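Local coordinates for protein (R)-specific secondary-alkylsulfatase (Pseudomonas sp., PDB 4AXH) that hydrolyses secondary alkyl sulfates with inversion at the carbon, turning (R)-configured esters into (S)-alcohols and sulfate with the help of two zinc ions, at residues D550-L555 against P612-I617. Residues are numbered along the deposited sequence; the frame is centred on the assembly and turned at random.
Sequences DMFFDL and PTLDQI
The rings of Phe552 and Phe553 meet the branched end of Leu614, which reaches both of them at a slant. Phe552 makes the closer approach: its CE2 lies 3.7 Å from Leu614 CD1, and its CD2 is 3.9 Å from Leu614 CD2, so these neighbouring ring carbons meet both methyls. Phe552 CD2 also lies over one face of the Phe553 ring, 3.8 Å above its plane and displaced toward the rim. Leu614 CD1 comes within 4.4 Å of Phe553 CZ, a looser touch that makes this methyl common to both rings. Phe552 and Leu614 both leave their helices toward the partner segment, and CG anti to the backbone N (chi1 168° and 179°) carries the ring and the branched end into the gap. Between 550-555 and 612-617 the nearest CA atoms, of Phe552 and Asp615, are 9.2 Å apart, so the side chains bridge the distance. Beyond the pair, the Phe553 ring meets Trp574 with planes at about 55° and packs on Ile583 and Leu585 of strand 581-588. Both helices belong to the C-terminal domain, of the SCP2 clan, and the contact joins them beside its five-stranded sheet, away from the zinc site. Elsewhere on helix 549-559, NE2 of Gln594 on strand 591-596 hydrogen-bonds to OD1 of Asp554 and to the backbone O of Asp550. No hydrogen bond or salt bridge links the two segments; they share a small buried aromatic and aliphatic patch, 132 Å² summed over both sides, whose cohesion probably rests on van der Waals contact and exclusion of water.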
ATOM      1  N   ASP A 550      18.485   3.621 -16.605  1.00 68.99           N
ATOM      2  CA  ASP A 550      17.262   2.864 -16.315  1.00 68.08           C
ATOM      3  C   ASP A 550      16.229   3.699 -15.558  1.00 70.41           C
ATOM      4  O   ASP A 550      15.036   3.623 -15.863  1.00 70.06           O
ATOM      5  CB  ASP A 550      17.577   1.564 -15.555  1.00 70.05           C
ATOM      6  CG  ASP A 550      18.733   1.661 -14.577  1.00 83.26           C
ATOM      7  OD1 ASP A 550      19.890   1.790 -15.039  1.00 85.50           O
ATOM      8  OD2 ASP A 550      18.478   1.640 -13.344  1.00 86.03           O
ATOM      9  N   MET A 551      16.692   4.521 -14.601  1.00 64.79           N
ATOM     10  CA  MET A 551      15.837   5.418 -13.826  1.00 63.90           C
ATOM     11  C   MET A 551      15.300   6.505 -14.729  1.00 71.56           C
ATOM     12  O   MET A 551      14.101   6.798 -14.691  1.00 71.72           O
ATOM     13  CB  MET A 551      16.617   6.037 -12.659  1.00 65.31           C
ATOM     14  CG  MET A 551      16.643   5.150 -11.446  1.00 67.28           C
ATOM     15  SD  MET A 551      17.983   5.524 -10.319  1.00 69.24           S
ATOM     16  CE  MET A 551      18.121   3.910  -9.476  1.00 65.90           C
ATOM     17  N   PHE A 552      16.183   7.072 -15.573  1.00 69.66           N
ATOM     18  CA  PHE A 552      15.821   8.088 -16.552  1.00 69.85           C
ATOM     19  C   PHE A 552      14.820   7.529 -17.592  1.00 70.23           C
ATOM     20  O   PHE A 552      13.882   8.237 -17.971  1.00 70.06           O
ATOM     21  CB  PHE A 552      17.080   8.659 -17.218  1.00 72.59           C
ATOM     22  CG  PHE A 552      16.820   9.511 -18.440  1.00 75.94           C
ATOM     23  CD1 PHE A 552      16.335  10.811 -18.317  1.00 80.73           C
ATOM     24  CD2 PHE A 552      17.068   9.019 -19.715  1.00 79.17           C
ATOM     25  CE1 PHE A 552      16.081  11.592 -19.453  1.00 81.88           C
ATOM     26  CE2 PHE A 552      16.824   9.805 -20.848  1.00 82.29           C
ATOM     27  CZ  PHE A 552      16.333  11.084 -20.710  1.00 80.65           C
ATOM     28  N   PHE A 553      15.008   6.275 -18.046  1.00 63.48           N
ATOM     29  CA  PHE A 553      14.092   5.694 -19.029  1.00 62.03           C
ATOM     30  C   PHE A 553      12.698   5.379 -18.482  1.00 64.63           C
ATOM     31  O   PHE A 553      11.706   5.516 -19.210  1.00 62.83           O
ATOM     32  CB  PHE A 553      14.728   4.543 -19.827  1.00 63.46           C
ATOM     33  CG  PHE A 553      15.844   4.993 -20.753  1.00 64.59           C
ATOM     34  CD1 PHE A 553      15.630   5.999 -21.698  1.00 67.21           C
ATOM     35  CD2 PHE A 553      17.096   4.397 -20.699  1.00 66.34           C
ATOM     36  CE1 PHE A 553      16.662   6.426 -22.537  1.00 67.40           C
ATOM     37  CE2 PHE A 553      18.123   4.812 -21.549  1.00 68.93           C
ATOM     38  CZ  PHE A 553      17.901   5.833 -22.450  1.00 67.10           C
ATOM     39  N   ASP A 554      12.623   5.047 -17.168  1.00 61.39           N
ATOM     40  CA  ASP A 554      11.379   4.790 -16.440  1.00 60.33           C
ATOM     41  C   ASP A 554      10.549   6.095 -16.386  1.00 62.31           C
ATOM     42  O   ASP A 554       9.317   6.076 -16.511  1.00 60.59           O
ATOM     43  CB  ASP A 554      11.691   4.208 -15.039  1.00 62.47           C
ATOM     44  CG  ASP A 554      12.059   2.720 -15.000  1.00 75.05           C
ATOM     45  OD1 ASP A 554      11.743   1.994 -15.985  1.00 78.24           O
ATOM     46  OD2 ASP A 554      12.600   2.265 -13.962  1.00 75.75           O
ATOM     47  N   LEU A 555      11.257   7.235 -16.299  1.00 59.96           N
ATOM     48  CA  LEU A 555      10.685   8.578 -16.324  1.00 60.72           C
ATOM     49  C   LEU A 555      10.104   8.837 -17.705  1.00 61.28           C
ATOM     50  O   LEU A 555       9.031   9.411 -17.808  1.00 59.51           O
ATOM     51  CB  LEU A 555      11.802   9.585 -16.077  1.00 61.86           C
ATOM     52  CG  LEU A 555      11.687  10.498 -14.883  1.00 67.86           C
ATOM     53  CD1 LEU A 555      12.261   9.837 -13.641  1.00 67.70           C
ATOM     54  CD2 LEU A 555      12.421  11.817 -15.195  1.00 72.17           C
ATOM     55  N   PRO A 612      27.296  11.544 -18.820  1.00 84.54           N
ATOM     56  CA  PRO A 612      27.332  13.021 -18.754  1.00 84.00           C
ATOM     57  C   PRO A 612      26.653  13.729 -19.937  1.00 86.73           C
ATOM     58  O   PRO A 612      26.011  14.752 -19.711  1.00 85.48           O
ATOM     59  CB  PRO A 612      28.824  13.356 -18.609  1.00 85.78           C
ATOM     60  CG  PRO A 612      29.563  12.114 -18.957  1.00 90.42           C
ATOM     61  CD  PRO A 612      28.654  10.970 -18.675  1.00 85.94           C
ATOM     62  N   THR A 613      26.725  13.151 -21.172  1.00 83.45           N
ATOM     63  CA  THR A 613      26.048  13.716 -22.351  1.00 82.99           C
ATOM     64  C   THR A 613      24.541  13.492 -22.251  1.00 84.69           C
ATOM     65  O   THR A 613      23.789  14.429 -22.501  1.00 83.81           O
ATOM     66  CB  THR A 613      26.659  13.281 -23.707  1.00 92.50           C
ATOM     67  OG1 THR A 613      26.299  11.937 -24.021  1.00 94.51           O
ATOM     68  CG2 THR A 613      28.175  13.495 -23.789  1.00 89.77           C
ATOM     69  N   LEU A 614      24.100  12.280 -21.823  1.00 81.02           N
ATOM     70  CA  LEU A 614      22.674  11.955 -21.620  1.00 81.27           C
ATOM     71  C   LEU A 614      22.089  12.941 -20.631  1.00 86.68           C
ATOM     72  O   LEU A 614      21.001  13.463 -20.868  1.00 85.59           O
ATOM     73  CB  LEU A 614      22.466  10.508 -21.097  1.00 81.17           C
ATOM     74  CG  LEU A 614      21.010  10.069 -20.815  1.00 85.26           C
ATOM     75  CD1 LEU A 614      20.311   9.550 -22.075  1.00 85.03           C
ATOM     76  CD2 LEU A 614      20.961   9.017 -19.724  1.00 87.10           C
ATOM     77  N   ASP A 615      22.848  13.226 -19.547  1.00 85.26           N
ATOM     78  CA  ASP A 615      22.501  14.162 -18.481  1.00 85.60           C
ATOM     79  C   ASP A 615      22.255  15.559 -19.035  1.00 88.89           C
ATOM     80  O   ASP A 615      21.266  16.186 -18.650  1.00 89.62           O
ATOM     81  CB  ASP A 615      23.595  14.189 -17.389  1.00 88.10           C
ATOM     82  CG  ASP A 615      23.689  12.952 -16.505  1.00 99.09           C
ATOM     83  OD1 ASP A 615      22.620  12.446 -16.062  1.00106.95           O
ATOM     84  OD2 ASP A 615      24.827  12.539 -16.186  1.00 98.61           O
ATOM     85  N   GLN A 616      23.123  16.024 -19.964  1.00 83.85           N
ATOM     86  CA  GLN A 616      23.016  17.331 -20.622  1.00 82.93           C
ATOM     87  C   GLN A 616      21.745  17.454 -21.458  1.00 85.21           C
ATOM     88  O   GLN A 616      21.110  18.510 -21.435  1.00 84.82           O
ATOM     89  CB  GLN A 616      24.251  17.621 -21.472  1.00 84.27           C
ATOM     90  CG  GLN A 616      25.426  18.157 -20.682  1.00103.89           C
ATOM     91  CD  GLN A 616      26.568  18.464 -21.605  1.00129.66           C
ATOM     92  OE1 GLN A 616      26.608  19.521 -22.244  1.00127.92           O
ATOM     93  NE2 GLN A 616      27.498  17.524 -21.726  1.00122.16           N
ATOM     94  N   ILE A 617      21.362  16.371 -22.176  1.00 81.42           N
ATOM     95  CA  ILE A 617      20.135  16.311 -22.991  1.00 81.76           C
ATOM     96  C   ILE A 617      18.911  16.250 -22.066  1.00 89.97           C
ATOM     97  O   ILE A 617      17.896  16.878 -22.366  1.00 90.64           O
ATOM     98  CB  ILE A 617      20.154  15.150 -24.031  1.00 84.03           C
ATOM     99  CG1 ILE A 617      21.355  15.272 -24.974  1.00 84.15           C
ATOM    100  CG2 ILE A 617      18.851  15.073 -24.845  1.00 84.13           C
ATOM    101  CD1 ILE A 617      21.975  13.951 -25.340  1.00 91.03           C
TER